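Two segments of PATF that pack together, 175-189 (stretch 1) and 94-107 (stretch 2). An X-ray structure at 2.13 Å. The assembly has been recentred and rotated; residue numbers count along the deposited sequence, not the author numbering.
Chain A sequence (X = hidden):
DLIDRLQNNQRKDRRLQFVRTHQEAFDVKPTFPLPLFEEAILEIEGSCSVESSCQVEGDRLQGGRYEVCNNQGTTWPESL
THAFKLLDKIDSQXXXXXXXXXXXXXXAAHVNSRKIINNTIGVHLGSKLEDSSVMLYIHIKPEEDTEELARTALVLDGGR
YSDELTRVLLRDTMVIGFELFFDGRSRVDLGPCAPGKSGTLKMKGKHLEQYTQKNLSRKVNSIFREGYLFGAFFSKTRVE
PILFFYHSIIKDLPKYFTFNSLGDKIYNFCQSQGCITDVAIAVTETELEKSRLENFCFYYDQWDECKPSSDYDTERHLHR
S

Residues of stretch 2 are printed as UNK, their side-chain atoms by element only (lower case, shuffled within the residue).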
# COMPACT_ATOMS: atom_id res chain seq x y z
N VAL A 175 -9.88 0.77 -1.18
CA VAL A 175 -8.65 1.55 -1.10
C VAL A 175 -8.44 2.23 -2.45
O VAL A 175 -8.64 1.64 -3.51
CB VAL A 175 -7.40 0.67 -0.81
CG1 VAL A 175 -6.22 1.55 -0.42
CG2 VAL A 175 -7.64 -0.35 0.28
N ILE A 176 -7.96 3.47 -2.41
CA ILE A 176 -7.52 4.18 -3.60
C ILE A 176 -6.07 4.62 -3.41
O ILE A 176 -5.73 5.26 -2.42
CB ILE A 176 -8.41 5.40 -3.89
CG1 ILE A 176 -9.86 4.95 -4.10
CG2 ILE A 176 -7.89 6.15 -5.11
CD1 ILE A 176 -10.87 6.07 -3.95
N GLY A 177 -5.21 4.24 -4.36
CA GLY A 177 -3.79 4.56 -4.34
C GLY A 177 -3.46 5.69 -5.31
O GLY A 177 -4.00 5.75 -6.40
N PHE A 178 -2.58 6.59 -4.87
CA PHE A 178 -2.05 7.63 -5.73
C PHE A 178 -0.55 7.52 -5.63
O PHE A 178 -0.00 7.66 -4.54
CB PHE A 178 -2.48 9.01 -5.22
CG PHE A 178 -3.95 9.23 -5.29
CD1 PHE A 178 -4.77 8.88 -4.22
CD2 PHE A 178 -4.54 9.80 -6.41
CE1 PHE A 178 -6.12 9.11 -4.26
CE2 PHE A 178 -5.90 10.05 -6.46
CZ PHE A 178 -6.69 9.69 -5.39
N GLU A 179 0.11 7.21 -6.74
CA GLU A 179 1.56 7.11 -6.76
C GLU A 179 2.13 8.26 -7.55
O GLU A 179 1.76 8.45 -8.69
CB GLU A 179 2.07 5.77 -7.33
CG GLU A 179 3.58 5.63 -7.17
CD GLU A 179 4.07 4.17 -7.13
OE1 GLU A 179 3.37 3.30 -7.66
OE2 GLU A 179 5.14 3.91 -6.53
N LEU A 180 3.02 9.01 -6.92
CA LEU A 180 3.59 10.21 -7.53
C LEU A 180 5.07 10.06 -7.70
O LEU A 180 5.83 10.23 -6.76
CB LEU A 180 3.28 11.43 -6.66
CG LEU A 180 1.79 11.79 -6.50
CD1 LEU A 180 1.07 10.79 -5.62
CD2 LEU A 180 1.65 13.17 -5.89
N PHE A 181 5.49 9.76 -8.92
CA PHE A 181 6.88 9.56 -9.22
C PHE A 181 7.61 10.89 -9.37
O PHE A 181 7.02 11.91 -9.79
CB PHE A 181 7.05 8.72 -10.48
CG PHE A 181 6.55 7.31 -10.35
CD1 PHE A 181 7.38 6.32 -9.83
CD2 PHE A 181 5.29 6.95 -10.79
CE1 PHE A 181 6.95 5.00 -9.75
CE2 PHE A 181 4.85 5.64 -10.72
CZ PHE A 181 5.69 4.66 -10.19
N PHE A 182 8.90 10.87 -9.08
CA PHE A 182 9.70 12.09 -9.04
C PHE A 182 10.13 12.59 -10.41
O PHE A 182 10.70 13.66 -10.51
CB PHE A 182 10.92 11.90 -8.14
CG PHE A 182 10.59 11.60 -6.71
CD1 PHE A 182 9.31 11.77 -6.22
CD2 PHE A 182 11.57 11.17 -5.86
CE1 PHE A 182 9.01 11.49 -4.91
CE2 PHE A 182 11.29 10.91 -4.53
CZ PHE A 182 10.00 11.07 -4.06
N ASP A 183 9.81 11.86 -11.47
CA ASP A 183 9.96 12.36 -12.84
C ASP A 183 8.69 12.98 -13.40
O ASP A 183 8.64 13.31 -14.59
CB ASP A 183 10.41 11.23 -13.77
CG ASP A 183 9.40 10.13 -13.88
OD1 ASP A 183 8.36 10.14 -13.15
OD2 ASP A 183 9.65 9.20 -14.68
N GLY A 184 7.65 13.13 -12.59
CA GLY A 184 6.42 13.78 -13.04
C GLY A 184 5.31 12.80 -13.44
O GLY A 184 4.19 13.21 -13.66
N ARG A 185 5.59 11.50 -13.49
CA ARG A 185 4.52 10.51 -13.71
C ARG A 185 3.70 10.30 -12.46
O ARG A 185 4.22 10.29 -11.35
CB ARG A 185 5.09 9.17 -14.11
CG ARG A 185 5.54 9.09 -15.54
CD ARG A 185 6.09 7.69 -15.81
NE ARG A 185 7.28 7.47 -15.01
CZ ARG A 185 7.46 6.48 -14.15
NH1 ARG A 185 6.56 5.53 -13.97
NH2 ARG A 185 8.60 6.43 -13.47
N SER A 186 2.41 10.11 -12.63
CA SER A 186 1.53 9.81 -11.53
C SER A 186 0.57 8.71 -11.94
O SER A 186 0.31 8.53 -13.11
CB SER A 186 0.80 11.07 -11.06
OG SER A 186 -0.14 11.49 -12.07
N ARG A 187 0.06 7.97 -10.96
CA ARG A 187 -0.86 6.89 -11.21
C ARG A 187 -1.92 6.85 -10.11
O ARG A 187 -1.67 7.22 -8.97
CB ARG A 187 -0.12 5.54 -11.27
CG ARG A 187 -0.93 4.38 -11.84
CD ARG A 187 -0.19 3.03 -11.78
NE ARG A 187 -0.11 2.58 -10.41
CZ ARG A 187 0.97 2.64 -9.63
NH1 ARG A 187 2.14 3.05 -10.10
NH2 ARG A 187 0.87 2.26 -8.37
N VAL A 188 -3.09 6.37 -10.50
CA VAL A 188 -4.20 6.16 -9.62
C VAL A 188 -4.52 4.64 -9.68
O VAL A 188 -4.72 4.10 -10.76
CB VAL A 188 -5.44 6.99 -10.04
CG1 VAL A 188 -6.60 6.78 -9.10
CG2 VAL A 188 -5.10 8.47 -10.10
N ASP A 189 -4.55 4.00 -8.51
CA ASP A 189 -4.89 2.61 -8.36
C ASP A 189 -6.27 2.50 -7.70
O ASP A 189 -6.48 3.06 -6.64
CB ASP A 189 -3.85 1.91 -7.47
CG ASP A 189 -2.62 1.42 -8.24
OD1 ASP A 189 -2.66 1.35 -9.50
OD2 ASP A 189 -1.60 1.12 -7.60
N UNK A 94 15.59 19.84 -5.78
CA UNK A 94 16.03 20.01 -7.16
C UNK A 94 16.09 18.65 -7.85
O UNK A 94 16.56 17.66 -7.27
c UNK A 94 17.40 20.69 -7.25
c UNK A 94 17.13 22.08 -9.34
c UNK A 94 19.39 21.21 -8.75
c UNK A 94 17.89 20.94 -8.69
N UNK A 95 15.60 18.62 -9.09
CA UNK A 95 15.62 17.42 -9.89
C UNK A 95 14.43 16.54 -9.64
O UNK A 95 14.34 15.46 -10.21
N UNK A 96 13.52 16.99 -8.78
CA UNK A 96 12.32 16.25 -8.46
C UNK A 96 11.12 17.02 -8.99
O UNK A 96 11.01 18.22 -8.82
c UNK A 96 12.16 15.99 -6.94
c UNK A 96 13.18 14.97 -6.46
c UNK A 96 10.75 15.50 -6.62
N UNK A 97 10.22 16.30 -9.64
CA UNK A 97 9.04 16.89 -10.19
C UNK A 97 7.88 15.98 -9.81
O UNK A 97 7.96 14.74 -9.96
c UNK A 97 8.43 18.13 -13.75
c UNK A 97 9.20 17.00 -11.70
n UNK A 97 6.31 19.65 -16.31
c UNK A 97 8.02 17.64 -12.38
n UNK A 97 7.29 18.56 -14.54
c UNK A 97 7.41 19.30 -15.64
n UNK A 97 8.60 19.68 -16.08
N UNK A 98 6.83 16.58 -9.25
CA UNK A 98 5.71 15.85 -8.75
C UNK A 98 4.43 16.37 -9.40
O UNK A 98 4.10 17.53 -9.26
c UNK A 98 5.59 16.03 -7.21
c UNK A 98 6.84 13.89 -6.59
c UNK A 98 6.78 15.40 -6.49
c UNK A 98 4.31 15.42 -6.68
N UNK A 99 3.69 15.48 -10.05
CA UNK A 99 2.36 15.82 -10.54
C UNK A 99 1.34 15.40 -9.51
O UNK A 99 0.98 14.21 -9.42
c UNK A 99 2.07 15.16 -11.88
n UNK A 99 0.58 15.37 -13.76
o UNK A 99 -0.08 16.24 -11.82
c UNK A 99 0.76 15.64 -12.49
N UNK A 100 0.86 16.38 -8.75
CA UNK A 100 -0.09 16.11 -7.70
C UNK A 100 -1.55 16.41 -8.08
O UNK A 100 -2.41 16.38 -7.23
n UNK A 100 3.83 19.86 -3.50
c UNK A 100 0.49 18.36 -6.46
n UNK A 100 1.74 19.92 -2.57
c UNK A 100 2.52 19.66 -3.60
n UNK A 100 2.04 19.18 -4.76
c UNK A 100 0.30 16.84 -6.40
c UNK A 100 0.65 18.91 -5.05
N UNK A 101 -1.82 16.63 -9.36
CA UNK A 101 -3.16 16.99 -9.81
C UNK A 101 -4.23 15.99 -9.35
O UNK A 101 -5.21 16.41 -8.75
o UNK A 101 -1.90 19.20 -10.88
o UNK A 101 -2.36 18.75 -12.98
c UNK A 101 -3.19 17.20 -11.33
c UNK A 101 -2.43 18.47 -11.76
N UNK A 102 -4.04 14.68 -9.57
CA UNK A 102 -5.10 13.71 -9.23
C UNK A 102 -5.37 13.66 -7.76
O UNK A 102 -6.53 13.69 -7.33
c UNK A 102 -4.73 12.30 -9.69
o UNK A 102 -4.71 12.23 -11.09
N UNK A 103 -4.31 13.59 -6.97
CA UNK A 103 -4.47 13.60 -5.51
C UNK A 103 -5.13 14.90 -4.97
O UNK A 103 -6.02 14.85 -4.12
c UNK A 103 -2.93 14.19 -1.14
c UNK A 103 -3.24 13.27 -3.33
c UNK A 103 -3.50 13.06 -0.57
c UNK A 103 -3.80 12.14 -2.75
c UNK A 103 -2.79 14.29 -2.51
c UNK A 103 -3.94 12.03 -1.38
c UNK A 103 -3.13 13.37 -4.81
N UNK A 104 -4.68 16.05 -5.46
CA UNK A 104 -5.29 17.32 -5.08
C UNK A 104 -6.78 17.38 -5.42
O UNK A 104 -7.58 17.82 -4.62
c UNK A 104 -4.59 18.50 -5.75
c UNK A 104 -3.25 18.79 -5.16
o UNK A 104 -2.45 19.46 -5.84
o UNK A 104 -2.99 18.36 -4.01
N UNK A 105 -7.14 16.92 -6.61
CA UNK A 105 -8.54 16.93 -7.02
C UNK A 105 -9.37 15.95 -6.17
O UNK A 105 -10.50 16.27 -5.79
c UNK A 105 -8.99 16.24 -12.68
n UNK A 105 -9.05 16.88 -11.51
c UNK A 105 -8.67 16.63 -8.50
c UNK A 105 -7.90 17.39 -10.77
n UNK A 105 -10.11 15.82 -13.25
c UNK A 105 -8.27 17.81 -9.37
n UNK A 105 -7.83 15.98 -13.28
N UNK A 106 -8.81 14.81 -5.81
CA UNK A 106 -9.57 13.85 -5.00
C UNK A 106 -9.74 14.41 -3.59
O UNK A 106 -10.85 14.36 -3.02
c UNK A 106 -10.36 10.53 -2.08
c UNK A 106 -9.70 11.47 -4.17
c UNK A 106 -11.32 9.71 -4.09
c UNK A 106 -11.22 9.67 -2.72
c UNK A 106 -9.62 11.43 -2.81
c UNK A 106 -8.90 12.48 -4.95
c UNK A 106 -10.57 10.62 -4.81
N UNK A 107 -8.66 14.98 -3.06
CA UNK A 107 -8.68 15.57 -1.72
C UNK A 107 -9.66 16.73 -1.65
O UNK A 107 -10.46 16.80 -0.71
c UNK A 107 -7.31 16.03 -1.30
O HOH W 1 4.52 12.78 -10.01
O HOH W 2 -1.67 13.65 -10.88
O HOH W 3 -2.58 10.43 -11.65

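Position 94 has four side-chain carbons, forked at the second, out of reach of stretch 1. It is Leu94.

Position 95 has no side-chain atoms. At phi 87° a CB would jam against the preceding carbonyl. It is Gly95.

Position 96 has one carbon carrying two more. This short branched group lies beside the Phe182 ring. It is Val96, and its CG1 is 3.9 Å from Phe182 CG.

Position 97 has three carbons, a nitrogen, then a carbon carrying two nitrogens, a guanidinium. Its backbone does the pairing: N at 97 donates to Phe182 O at 2.8 Å. A single beta bridge joins it to Asp183. It is Arg97.

Position 98 has four carbons, forked at the first, one arm two carbons long. CA-to-CB points away, but the end of the side chain comes nearer and reaches Leu180 and Phe182. It is Ile98. Ile98 CD1 lies 3.3 Å from Phe182 CD1, and Ile98 CG2 is 3.6 Å from Leu180 CD2.

Position 99 has two carbons, the second carrying one oxygen and one nitrogen. Its CB is 3.4 Å from Gly184 O. It is Asn99. Its OD1 accepts from the backbone N of position 101 at 3.0 Å.

Position 100 has three carbons, a nitrogen, then a carbon carrying two nitrogens. Its CB is 3.9 Å from Leu180 CD2. It is Arg100, the helix N-cap.

Position 101 has two carbons, the second carrying two oxygens, without contact. It is Asp101.

Position 102 has one carbon and one oxygen. Its CB is 3.9 Å from Val188 CG2. It is Ser102. Water 3 links its OG to Ser186 OG, at 2.8 Å and 2.7 Å respectively.

Position 103 has one carbon and a six-carbon ring. The ring puts its edge to the face of Phe178. It is Phe103, its CD1 3.7 Å from Phe178 CD1.

Position 104 has two carbons, the second carrying two oxygens. CA-to-CB points away, without contact. It is Asp104.

Position 105 has three carbons, a nitrogen, then a carbon carrying two nitrogens, without contact. It is Arg105.

Position 106 has one carbon and a six-carbon ring. Its CB is 3.6 Å from Phe178 CZ. It is Phe106, its CE2 3.7 Å from Ile176 CD1.

Position 107 has one carbon and no contact. It is Ala107.

The contact has two parts. Near the turn, backbone pairing joins the segments, and water 1 bridges Asn99 N to Phe181 O and Arg185 O. Farther along, the helix packs against Ile176, Phe178 and Val188.

Stretch 2 (94-107) LGVRINRDSFDRFA
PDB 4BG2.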